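Local coordinates for protein TetR family transcriptional repressor LfrR (Mycobacterium smegmatis, PDB 2V57) that represses transcription of the lfrRA operon, which includes its own gene, by binding DNA directly at the promoter region of lfrR-lfrA, at residues R61-N72 / L113-I124. Numbering follows the deposited sequence.
With SO4 (sulfate ion), chain G.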
loop_
_atom_site.group_PDB
_atom_site.type_symbol
_atom_site.label_atom_id
_atom_site.label_comp_id
_atom_site.label_asym_id
_atom_site.label_seq_id
_atom_site.Cartn_x
_atom_site.Cartn_y
_atom_site.Cartn_z
ATOM N N ARG B 61 7.822 -14.799 2.826
ATOM C CA ARG B 61 8.842 -14.399 1.870
ATOM C C ARG B 61 8.744 -15.198 0.554
ATOM O O ARG B 61 8.786 -14.628 -0.554
ATOM C CB ARG B 61 10.226 -14.483 2.523
ATOM C CG ARG B 61 10.332 -13.588 3.787
ATOM C CD ARG B 61 11.364 -14.136 4.780
ATOM N NE ARG B 61 11.206 -13.524 6.099
ATOM C CZ ARG B 61 12.099 -12.704 6.639
ATOM N NH1 ARG B 61 13.207 -12.438 5.978
ATOM N NH2 ARG B 61 11.894 -12.168 7.838
ATOM N N ALA B 62 8.562 -16.512 0.661
ATOM C CA ALA B 62 8.296 -17.341 -0.527
ATOM C C ALA B 62 7.060 -16.905 -1.343
ATOM O O ALA B 62 7.095 -16.889 -2.580
ATOM C CB ALA B 62 8.163 -18.811 -0.133
ATOM N N LEU B 63 5.977 -16.549 -0.657
ATOM C CA LEU B 63 4.753 -16.140 -1.343
ATOM C C LEU B 63 5.031 -14.848 -2.106
ATOM O O LEU B 63 4.626 -14.687 -3.263
ATOM C CB LEU B 63 3.631 -15.906 -0.322
ATOM C CG LEU B 63 2.289 -15.330 -0.801
ATOM C CD1 LEU B 63 1.581 -16.320 -1.670
ATOM C CD2 LEU B 63 1.394 -14.943 0.384
ATOM N N ALA B 64 5.731 -13.929 -1.444
ATOM C CA ALA B 64 6.059 -12.636 -2.046
ATOM C C ALA B 64 6.936 -12.820 -3.289
ATOM O O ALA B 64 6.670 -12.230 -4.344
ATOM C CB ALA B 64 6.717 -11.696 -1.002
ATOM N N ARG B 65 7.986 -13.631 -3.183
ATOM C CA ARG B 65 8.719 -14.041 -4.376
ATOM C C ARG B 65 7.777 -14.587 -5.486
ATOM O O ARG B 65 7.821 -14.144 -6.637
ATOM C CB ARG B 65 9.827 -15.060 -4.031
ATOM C CG ARG B 65 11.037 -14.479 -3.264
ATOM C CD ARG B 65 12.200 -15.483 -3.264
ATOM N NE ARG B 65 11.920 -16.714 -2.507
ATOM C CZ ARG B 65 12.031 -16.811 -1.176
ATOM N NH1 ARG B 65 11.802 -17.964 -0.564
ATOM N NH2 ARG B 65 12.382 -15.756 -0.450
ATOM N N HIS B 66 6.913 -15.530 -5.131
ATOM C CA HIS B 66 6.025 -16.161 -6.105
ATOM C C HIS B 66 5.113 -15.145 -6.802
ATOM O O HIS B 66 4.997 -15.166 -8.037
ATOM C CB HIS B 66 5.201 -17.282 -5.446
ATOM C CG HIS B 66 4.262 -17.987 -6.393
ATOM N ND1 HIS B 66 4.700 -18.724 -7.472
ATOM C CD2 HIS B 66 2.911 -18.078 -6.399
ATOM C CE1 HIS B 66 3.654 -19.228 -8.110
ATOM N NE2 HIS B 66 2.560 -18.850 -7.478
ATOM N N VAL B 67 4.494 -14.248 -6.026
ATOM C CA VAL B 67 3.667 -13.194 -6.595
ATOM C C VAL B 67 4.435 -12.238 -7.502
ATOM O O VAL B 67 3.932 -11.869 -8.563
ATOM C CB VAL B 67 2.881 -12.403 -5.511
ATOM C CG1 VAL B 67 2.096 -11.261 -6.149
ATOM C CG2 VAL B 67 1.933 -13.350 -4.764
ATOM N N HIS B 68 5.633 -11.813 -7.088
ATOM C CA HIS B 68 6.480 -11.005 -7.974
ATOM C C HIS B 68 6.777 -11.757 -9.280
ATOM O O HIS B 68 6.754 -11.161 -10.369
ATOM C CB HIS B 68 7.787 -10.604 -7.286
ATOM C CG HIS B 68 8.686 -9.775 -8.143
ATOM N ND1 HIS B 68 8.375 -8.484 -8.516
ATOM C CD2 HIS B 68 9.878 -10.057 -8.720
ATOM C CE1 HIS B 68 9.343 -8.003 -9.272
ATOM N NE2 HIS B 68 10.269 -8.937 -9.409
ATOM N N ASP B 69 7.031 -13.063 -9.175
ATOM C CA ASP B 69 7.215 -13.916 -10.365
ATOM C C ASP B 69 5.981 -13.884 -11.282
ATOM O O ASP B 69 6.099 -13.777 -12.513
ATOM C CB ASP B 69 7.436 -15.381 -9.978
ATOM C CG ASP B 69 8.789 -15.651 -9.352
ATOM O OD1 ASP B 69 9.735 -14.837 -9.503
ATOM O OD2 ASP B 69 8.891 -16.718 -8.707
ATOM N N LEU B 70 4.802 -14.028 -10.683
ATOM C CA LEU B 70 3.553 -14.021 -11.447
ATOM C C LEU B 70 3.353 -12.686 -12.132
ATOM O O LEU B 70 2.869 -12.626 -13.266
ATOM C CB LEU B 70 2.374 -14.301 -10.541
ATOM C CG LEU B 70 2.328 -15.699 -9.934
ATOM C CD1 LEU B 70 1.257 -15.760 -8.845
ATOM C CD2 LEU B 70 2.067 -16.696 -11.026
ATOM N N SER B 71 3.732 -11.622 -11.436
ATOM C CA SER B 71 3.598 -10.268 -11.959
ATOM C C SER B 71 4.443 -10.086 -13.223
ATOM O O SER B 71 3.976 -9.538 -14.238
ATOM C CB SER B 71 4.004 -9.260 -10.893
ATOM O OG SER B 71 4.054 -7.962 -11.433
ATOM N N ASN B 72 5.684 -10.558 -13.157
ATOM C CA ASN B 72 6.592 -10.532 -14.308
ATOM C C ASN B 72 6.096 -11.367 -15.471
ATOM O O ASN B 72 6.182 -10.949 -16.628
ATOM C CB ASN B 72 7.998 -11.001 -13.894
ATOM C CG ASN B 72 8.758 -9.935 -13.134
ATOM O OD1 ASN B 72 8.562 -8.740 -13.361
ATOM N ND2 ASN B 72 9.634 -10.360 -12.226
ATOM N N LEU B 113 9.116 -6.588 6.675
ATOM C CA LEU B 113 10.009 -7.596 7.247
ATOM C C LEU B 113 11.451 -7.131 7.336
ATOM O O LEU B 113 12.323 -7.906 7.715
ATOM C CB LEU B 113 9.972 -8.890 6.424
ATOM C CG LEU B 113 8.585 -9.495 6.210
ATOM C CD1 LEU B 113 8.696 -10.740 5.336
ATOM C CD2 LEU B 113 7.941 -9.826 7.547
ATOM N N ALA B 114 11.712 -5.885 6.972
ATOM C CA ALA B 114 13.083 -5.411 6.913
ATOM C C ALA B 114 13.981 -6.454 6.233
ATOM O O ALA B 114 14.975 -6.905 6.809
ATOM C CB ALA B 114 13.612 -5.071 8.332
ATOM N N ASP B 115 13.643 -6.796 4.995
ATOM C CA ASP B 115 14.281 -7.902 4.271
ATOM C C ASP B 115 14.831 -7.365 2.954
ATOM O O ASP B 115 14.128 -7.383 1.937
ATOM C CB ASP B 115 13.222 -8.977 4.001
ATOM C CG ASP B 115 13.754 -10.183 3.241
ATOM O OD1 ASP B 115 14.926 -10.186 2.821
ATOM O OD2 ASP B 115 12.970 -11.142 3.057
ATOM N N PRO B 116 16.060 -6.841 2.989
ATOM C CA PRO B 116 16.736 -6.248 1.831
ATOM C C PRO B 116 16.886 -7.266 0.710
ATOM O O PRO B 116 16.894 -6.898 -0.459
ATOM C CB PRO B 116 18.124 -5.875 2.374
ATOM C CG PRO B 116 17.987 -5.880 3.853
ATOM C CD PRO B 116 16.904 -6.831 4.198
ATOM N N GLU B 117 17.006 -8.541 1.061
ATOM C CA GLU B 117 17.092 -9.565 0.023
ATOM C C GLU B 117 15.795 -9.655 -0.787
ATOM O O GLU B 117 15.822 -9.846 -2.013
ATOM C CB GLU B 117 17.448 -10.936 0.620
ATOM C CG GLU B 117 17.288 -12.084 -0.364
ATOM C CD GLU B 117 18.161 -11.911 -1.612
ATOM O OE1 GLU B 117 19.196 -11.195 -1.552
ATOM O OE2 GLU B 117 17.804 -12.489 -2.660
ATOM N N LEU B 118 14.653 -9.520 -0.111
ATOM C CA LEU B 118 13.380 -9.572 -0.813
ATOM C C LEU B 118 13.217 -8.286 -1.622
ATOM O O LEU B 118 12.631 -8.301 -2.706
ATOM C CB LEU B 118 12.207 -9.749 0.161
ATOM C CG LEU B 118 10.842 -10.110 -0.430
ATOM C CD1 LEU B 118 10.880 -11.500 -1.145
ATOM C CD2 LEU B 118 9.779 -10.072 0.656
ATOM N N ALA B 119 13.747 -7.181 -1.102
ATOM C CA ALA B 119 13.691 -5.914 -1.830
ATOM C C ALA B 119 14.464 -6.045 -3.153
ATOM O O ALA B 119 14.017 -5.556 -4.192
ATOM C CB ALA B 119 14.243 -4.789 -0.996
ATOM N N ALA B 120 15.626 -6.692 -3.097
ATOM C CA ALA B 120 16.446 -6.932 -4.295
ATOM C C ALA B 120 15.710 -7.833 -5.281
ATOM O O ALA B 120 15.761 -7.621 -6.500
ATOM C CB ALA B 120 17.825 -7.549 -3.918
ATOM N N TYR B 121 15.020 -8.840 -4.759
ATOM C CA TYR B 121 14.227 -9.724 -5.610
ATOM C C TYR B 121 13.145 -8.964 -6.385
ATOM O O TYR B 121 12.980 -9.176 -7.592
ATOM C CB TYR B 121 13.577 -10.825 -4.774
ATOM C CG TYR B 121 13.107 -12.019 -5.581
ATOM C CD1 TYR B 121 13.960 -13.095 -5.827
ATOM C CD2 TYR B 121 11.817 -12.076 -6.081
ATOM C CE1 TYR B 121 13.530 -14.207 -6.563
ATOM C CE2 TYR B 121 11.376 -13.168 -6.830
ATOM C CZ TYR B 121 12.226 -14.225 -7.067
ATOM O OH TYR B 121 11.766 -15.306 -7.801
ATOM N N PHE B 122 12.419 -8.091 -5.681
ATOM C CA PHE B 122 11.328 -7.293 -6.242
ATOM C C PHE B 122 11.836 -6.310 -7.298
ATOM O O PHE B 122 11.094 -5.908 -8.187
ATOM C CB PHE B 122 10.652 -6.474 -5.125
ATOM C CG PHE B 122 9.542 -7.197 -4.396
ATOM C CD1 PHE B 122 9.428 -8.587 -4.433
ATOM C CD2 PHE B 122 8.618 -6.474 -3.642
ATOM C CE1 PHE B 122 8.400 -9.235 -3.756
ATOM C CE2 PHE B 122 7.597 -7.116 -2.959
ATOM C CZ PHE B 122 7.487 -8.494 -3.011
ATOM N N ASP B 123 13.087 -5.886 -7.167
ATOM C CA ASP B 123 13.676 -4.948 -8.118
ATOM C C ASP B 123 13.713 -5.504 -9.537
ATOM O O ASP B 123 13.597 -4.748 -10.508
ATOM C CB ASP B 123 15.102 -4.592 -7.713
ATOM C CG ASP B 123 15.154 -3.635 -6.559
ATOM O OD1 ASP B 123 14.131 -2.972 -6.279
ATOM O OD2 ASP B 123 16.228 -3.544 -5.930
ATOM N N ILE B 124 13.901 -6.817 -9.660
ATOM C CA ILE B 124 14.156 -7.405 -10.978
ATOM C C ILE B 124 12.885 -7.397 -11.803
ATOM O O ILE B 124 11.869 -7.964 -11.395
ATOM C CB ILE B 124 14.786 -8.819 -10.884
ATOM C CG1 ILE B 124 16.165 -8.707 -10.236
ATOM C CG2 ILE B 124 14.885 -9.460 -12.275
ATOM C CD1 ILE B 124 16.908 -10.016 -10.135
HETATM S S SO4 G . 10.418 -21.194 -2.159
HETATM O O1 SO4 G . 10.639 -19.800 -2.496
HETATM O O2 SO4 G . 9.037 -21.583 -2.380
HETATM O O3 SO4 G . 11.276 -22.072 -2.971
HETATM O O4 SO4 G . 10.749 -21.348 -0.740
HETATM O O HOH W 1 15.215 -10.342 6.785
#
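His68, on segment 61-72, lays its imidazole against Phe122 and reaches Ile124 at the far end of 113-124. His68 CB rests on Phe122 CE1 at 3.8 Å. His68 CG stands anti to the backbone N (chi1 -180°), which swings the ring across to the other helix, where Phe122 CA lies over the centre of one face in a CH-pi contact. His68 CD2 meets Tyr121 CD2 on a neighbouring ring that is turned obliquely, His68 CE1 comes up against Phe122 O, and at the tip His68 NE2 donates to Ile124 O over 2.7 Å, with the acceptor near the ring plane. Asn72 ND2 adds a weak bond to that same oxygen, so the Ile124 carbonyl receives two donors from 61-72, the imidazole bond being the shorter.

Helix 56-77, which carries 61-72, follows the helix-turn-helix of this TetR-family repressor and leads from the DNA-binding part into the ligand-binding body. Segment 61-72 and helix 116-123 run almost parallel, their axes 10.0 Å apart at closest approach and inclined by 10°. Between them Ala64 CB touches Leu118 CD2 and Phe122 CZ, with Glu109 and Val106 beside it.

Further out, Arg65 CG sits over the centre of the Tyr121 ring, 3.7 Å from its centroid, while Tyr121 OH donates to the syn lone pair of Asp69 OD1 at 2.7 Å. A bend at chi3 (-66°) turns the Arg65 guanidinium toward a sulfate, probably from the crystallisation liquor, whose O1 accepts from Arg65 NH1. At the other end Arg61 NH1 forms a salt bridge with Asp115 OD2 at 3.2 Å; Asp115 is the N-cap of helix 116-123, its OD1 accepting a weak capping bond from Leu118 N.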